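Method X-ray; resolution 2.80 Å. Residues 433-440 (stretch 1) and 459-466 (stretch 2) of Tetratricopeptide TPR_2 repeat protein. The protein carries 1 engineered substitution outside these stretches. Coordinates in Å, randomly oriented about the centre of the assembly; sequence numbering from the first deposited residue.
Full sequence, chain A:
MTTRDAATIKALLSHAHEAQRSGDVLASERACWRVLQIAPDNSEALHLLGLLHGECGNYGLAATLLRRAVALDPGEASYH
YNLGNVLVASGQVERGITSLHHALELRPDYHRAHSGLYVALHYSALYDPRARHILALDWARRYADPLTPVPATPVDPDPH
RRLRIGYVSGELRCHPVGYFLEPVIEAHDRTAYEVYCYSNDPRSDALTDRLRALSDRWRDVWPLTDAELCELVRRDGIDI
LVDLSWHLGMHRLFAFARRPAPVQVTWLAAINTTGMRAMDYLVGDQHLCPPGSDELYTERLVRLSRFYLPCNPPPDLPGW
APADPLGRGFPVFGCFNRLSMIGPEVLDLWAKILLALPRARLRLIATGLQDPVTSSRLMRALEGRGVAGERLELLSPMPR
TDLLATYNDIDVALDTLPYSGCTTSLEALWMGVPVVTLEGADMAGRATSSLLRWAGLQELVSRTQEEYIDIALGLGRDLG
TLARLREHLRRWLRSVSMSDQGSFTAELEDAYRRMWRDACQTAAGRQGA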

ATOM      1  N   VAL A 433       2.483  -1.252 -22.049  1.00 54.74           N
ATOM      2  CA  VAL A 433       3.439  -2.296 -21.702  1.00 52.32           C
ATOM      3  C   VAL A 433       2.650  -3.452 -21.080  1.00 50.71           C
ATOM      4  O   VAL A 433       1.913  -3.234 -20.117  1.00 51.90           O
ATOM      5  CB  VAL A 433       4.503  -1.778 -20.708  1.00 52.44           C
ATOM      6  CG1 VAL A 433       5.515  -2.869 -20.353  1.00 54.91           C
ATOM      7  CG2 VAL A 433       5.235  -0.578 -21.290  1.00 51.95           C
ATOM      8  N   PRO A 434       2.803  -4.682 -21.617  1.00 48.14           N
ATOM      9  CA  PRO A 434       2.166  -5.828 -20.973  1.00 48.71           C
ATOM     10  C   PRO A 434       2.852  -6.211 -19.654  1.00 50.37           C
ATOM     11  O   PRO A 434       4.033  -5.887 -19.443  1.00 50.51           O
ATOM     12  CB  PRO A 434       2.306  -6.959 -22.008  1.00 49.37           C
ATOM     13  CG  PRO A 434       3.293  -6.499 -23.017  1.00 48.40           C
ATOM     14  CD  PRO A 434       3.687  -5.089 -22.721  1.00 47.76           C
ATOM     15  N   VAL A 435       2.101  -6.902 -18.790  1.00 47.34           N
ATOM     16  CA  VAL A 435       2.549  -7.289 -17.454  1.00 42.96           C
ATOM     17  C   VAL A 435       2.348  -8.787 -17.284  1.00 42.75           C
ATOM     18  O   VAL A 435       1.232  -9.272 -17.472  1.00 43.73           O
ATOM     19  CB  VAL A 435       1.739  -6.553 -16.363  1.00 41.21           C
ATOM     20  CG1 VAL A 435       2.228  -6.919 -14.966  1.00 39.99           C
ATOM     21  CG2 VAL A 435       1.812  -5.041 -16.557  1.00 40.58           C
ATOM     22  N   VAL A 436       3.412  -9.507 -16.922  1.00 39.40           N
ATOM     23  CA  VAL A 436       3.321 -10.934 -16.596  1.00 38.62           C
ATOM     24  C   VAL A 436       3.185 -11.068 -15.072  1.00 40.44           C
ATOM     25  O   VAL A 436       3.863 -10.357 -14.328  1.00 39.54           O
ATOM     26  CB  VAL A 436       4.564 -11.710 -17.073  1.00 39.16           C
ATOM     27  CG1 VAL A 436       4.362 -13.217 -16.920  1.00 37.66           C
ATOM     28  CG2 VAL A 436       4.894 -11.366 -18.530  1.00 40.99           C
ATOM     29  N   THR A 437       2.295 -11.958 -14.619  1.00 42.05           N
ATOM     30  CA  THR A 437       2.015 -12.166 -13.190  1.00 43.30           C
ATOM     31  C   THR A 437       1.801 -13.631 -12.878  1.00 44.65           C
ATOM     32  O   THR A 437       1.506 -14.422 -13.775  1.00 46.26           O
ATOM     33  CB  THR A 437       0.727 -11.451 -12.725  1.00 44.88           C
ATOM     34  OG1 THR A 437      -0.433 -12.117 -13.248  1.00 49.44           O
ATOM     35  CG2 THR A 437       0.689 -10.032 -13.202  1.00 48.41           C
ATOM     36  N   LEU A 438       1.939 -13.975 -11.597  1.00 44.76           N
ATOM     37  CA  LEU A 438       1.413 -15.226 -11.058  1.00 46.74           C
ATOM     38  C   LEU A 438       0.081 -14.931 -10.350  1.00 48.70           C
ATOM     39  O   LEU A 438      -0.030 -13.973  -9.582  1.00 50.37           O
ATOM     40  CB  LEU A 438       2.408 -15.867 -10.089  1.00 47.07           C
ATOM     41  CG  LEU A 438       1.989 -17.177  -9.397  1.00 48.00           C
ATOM     42  CD1 LEU A 438       1.797 -18.298 -10.403  1.00 48.46           C
ATOM     43  CD2 LEU A 438       2.993 -17.603  -8.333  1.00 47.79           C
ATOM     44  N   GLU A 439      -0.931 -15.746 -10.633  1.00 48.45           N
ATOM     45  CA  GLU A 439      -2.193 -15.700  -9.909  1.00 48.96           C
ATOM     46  C   GLU A 439      -2.003 -16.568  -8.669  1.00 49.38           C
ATOM     47  O   GLU A 439      -1.985 -17.799  -8.767  1.00 50.33           O
ATOM     48  CB  GLU A 439      -3.341 -16.212 -10.798  1.00 48.82           C
ATOM     49  CG  GLU A 439      -4.729 -16.073 -10.200  1.00 49.57           C
ATOM     50  CD  GLU A 439      -5.832 -16.514 -11.150  1.00 51.36           C
ATOM     51  OE1 GLU A 439      -6.587 -15.628 -11.608  1.00 52.60           O
ATOM     52  OE2 GLU A 439      -5.944 -17.734 -11.437  1.00 49.52           O
ATOM     53  N   GLY A 440      -1.809 -15.921  -7.517  1.00 49.92           N
ATOM     54  CA  GLY A 440      -1.727 -16.609  -6.222  1.00 51.29           C
ATOM     55  C   GLY A 440      -3.099 -17.059  -5.731  1.00 51.78           C
ATOM     56  O   GLY A 440      -4.118 -16.542  -6.172  1.00 49.13           O
ATOM     57  N   GLU A 459      -4.083 -14.139 -21.053  1.00 52.95           N
ATOM     58  CA  GLU A 459      -2.915 -14.859 -21.567  1.00 53.11           C
ATOM     59  C   GLU A 459      -1.609 -14.448 -20.865  1.00 54.01           C
ATOM     60  O   GLU A 459      -0.609 -15.160 -20.973  1.00 60.26           O
ATOM     61  CB  GLU A 459      -2.796 -14.677 -23.086  1.00 52.40           C
ATOM     62  CG  GLU A 459      -2.296 -13.312 -23.513  1.00 52.29           C
ATOM     63  CD  GLU A 459      -2.737 -12.946 -24.909  1.00 54.94           C
ATOM     64  OE1 GLU A 459      -3.800 -12.312 -25.036  1.00 58.59           O
ATOM     65  OE2 GLU A 459      -2.025 -13.292 -25.874  1.00 55.22           O
ATOM     66  N   LEU A 460      -1.617 -13.313 -20.161  1.00 49.52           N
ATOM     67  CA  LEU A 460      -0.488 -12.890 -19.326  1.00 46.05           C
ATOM     68  C   LEU A 460      -0.595 -13.322 -17.844  1.00 43.96           C
ATOM     69  O   LEU A 460       0.135 -12.811 -16.994  1.00 42.24           O
ATOM     70  CB  LEU A 460      -0.333 -11.367 -19.409  1.00 46.09           C
ATOM     71  CG  LEU A 460      -0.270 -10.737 -20.800  1.00 46.79           C
ATOM     72  CD1 LEU A 460       0.060  -9.258 -20.696  1.00 46.39           C
ATOM     73  CD2 LEU A 460       0.764 -11.431 -21.671  1.00 48.25           C
ATOM     74  N   VAL A 461      -1.458 -14.289 -17.543  1.00 42.40           N
ATOM     75  CA  VAL A 461      -1.737 -14.693 -16.163  1.00 42.28           C
ATOM     76  C   VAL A 461      -1.361 -16.165 -15.964  1.00 41.51           C
ATOM     77  O   VAL A 461      -2.080 -17.063 -16.394  1.00 39.02           O
ATOM     78  CB  VAL A 461      -3.231 -14.457 -15.813  1.00 41.78           C
ATOM     79  CG1 VAL A 461      -3.552 -14.934 -14.409  1.00 41.44           C
ATOM     80  CG2 VAL A 461      -3.587 -12.978 -15.968  1.00 41.98           C
ATOM     81  N   SER A 462      -0.241 -16.407 -15.290  1.00 43.26           N
ATOM     82  CA  SER A 462       0.196 -17.767 -14.993  1.00 45.32           C
ATOM     83  C   SER A 462      -0.468 -18.274 -13.724  1.00 47.22           C
ATOM     84  O   SER A 462      -0.776 -17.495 -12.838  1.00 47.18           O
ATOM     85  CB  SER A 462       1.711 -17.814 -14.837  1.00 46.23           C
ATOM     86  OG  SER A 462       2.149 -16.870 -13.883  1.00 46.88           O
ATOM     87  N   ARG A 463      -0.707 -19.579 -13.671  1.00 53.11           N
ATOM     88  CA  ARG A 463      -1.189 -20.261 -12.469  1.00 58.75           C
ATOM     89  C   ARG A 463      -0.054 -21.034 -11.773  1.00 57.83           C
ATOM     90  O   ARG A 463      -0.264 -21.557 -10.681  1.00 58.85           O
ATOM     91  CB  ARG A 463      -2.336 -21.232 -12.814  1.00 65.10           C
ATOM     92  CG  ARG A 463      -3.455 -20.653 -13.686  1.00 70.39           C
ATOM     93  CD  ARG A 463      -3.768 -21.563 -14.874  1.00 79.26           C
ATOM     94  NE  ARG A 463      -4.529 -20.876 -15.924  1.00 87.75           N
ATOM     95  CZ  ARG A 463      -5.863 -20.833 -16.035  1.00 93.59           C
ATOM     96  NH1 ARG A 463      -6.667 -21.445 -15.158  1.00 92.91           N
ATOM     97  NH2 ARG A 463      -6.412 -20.158 -17.048  1.00 95.72           N
ATOM     98  N   THR A 464       1.117 -21.138 -12.412  1.00 57.71           N
ATOM     99  CA  THR A 464       2.314 -21.755 -11.816  1.00 57.78           C
ATOM    100  C   THR A 464       3.561 -20.946 -12.134  1.00 61.10           C
ATOM    101  O   THR A 464       3.594 -20.155 -13.074  1.00 59.78           O
ATOM    102  CB  THR A 464       2.564 -23.182 -12.332  1.00 55.37           C
ATOM    103  OG1 THR A 464       2.772 -23.147 -13.746  1.00 59.56           O
ATOM    104  CG2 THR A 464       1.394 -24.097 -12.018  1.00 54.45           C
ATOM    105  N   GLN A 465       4.598 -21.171 -11.343  1.00 68.16           N
ATOM    106  CA  GLN A 465       5.836 -20.409 -11.473  1.00 72.52           C
ATOM    107  C   GLN A 465       6.569 -20.724 -12.766  1.00 71.42           C
ATOM    108  O   GLN A 465       7.189 -19.837 -13.347  1.00 74.99           O
ATOM    109  CB  GLN A 465       6.754 -20.646 -10.267  1.00 75.89           C
ATOM    110  CG  GLN A 465       6.208 -20.080  -8.960  1.00 77.29           C
ATOM    111  CD  GLN A 465       7.204 -20.130  -7.813  1.00 77.45           C
ATOM    112  OE1 GLN A 465       8.343 -20.570  -7.975  1.00 77.16           O
ATOM    113  NE2 GLN A 465       6.773 -19.677  -6.638  1.00 77.18           N
ATOM    114  N   GLU A 466       6.502 -21.970 -13.227  1.00 70.58           N
ATOM    115  CA  GLU A 466       7.155 -22.320 -14.488  1.00 74.36           C
ATOM    116  C   GLU A 466       6.348 -21.783 -15.684  1.00 70.48           C
ATOM    117  O   GLU A 466       6.922 -21.490 -16.733  1.00 73.16           O
ATOM    118  CB  GLU A 466       7.465 -23.829 -14.565  1.00 79.99           C
ATOM    119  CG  GLU A 466       6.436 -24.704 -15.268  1.00 85.83           C
ATOM    120  CD  GLU A 466       6.648 -26.192 -15.031  1.00 89.69           C
ATOM    121  OE1 GLU A 466       5.966 -27.000 -15.697  1.00 90.43           O
ATOM    122  OE2 GLU A 466       7.490 -26.559 -14.180  1.00 92.15           O
TER

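Glu 459 makes no contact with the first stretch, so the interface begins at Leu 460. The CA-to-CB bond of Leu 460 points sideways, but its m,t rotamer brings the end of the side chain nearer: CD1 lies 3.5 Å from CB of Pro 434, an apolar contact between two buried residues, and CB sits 3.3 Å from the backbone O of Val 435. A branched aliphatic chain suits this spot, where it has 94 Å² covered by the other stretch. Its backbone O accepts a weak hydrogen bond from N of Thr 437 (3.3 Å, 153° at the hydrogen).

Val 461 bridges Thr 437 in parallel register, their CA atoms 5.4 Å apart. Their side chains share one face of the sheet, where CG2 of Val 461 comes within 4.3 Å of OG1 of Thr 437. CG1 of Val 461 packs 3.8 Å from CB of Glu 439, using the aliphatic part of that acidic residue.

Ser 462 pairs with Leu 438 (CA to CA, 4.8 Å), both side chains lying on the opposite face from Thr 437 and Val 461. The O of Thr 437 accepts two hydrogen bonds, from Ser 462 N at 3.0 Å (161°) and from Ser 462 OG at a very short 2.5 Å; chi1 of 54° (p) places the small hydroxyl there. Ser 462 O in turn accepts a nearly linear bond from Glu 439 N (2.8 Å, 172°), completing the ladder.

Beyond the strand, Arg 463, Thr 464 and Gln 465 direct their CA-to-CB bonds away. Leu 438 nevertheless reaches along them: its CD1 lies 3.5 Å from N of Thr 464, and its CD2 4.1 Å from CG of Gln 465. Thr 464 is the N-cap of the helix that follows. In total, 501 Å² is buried.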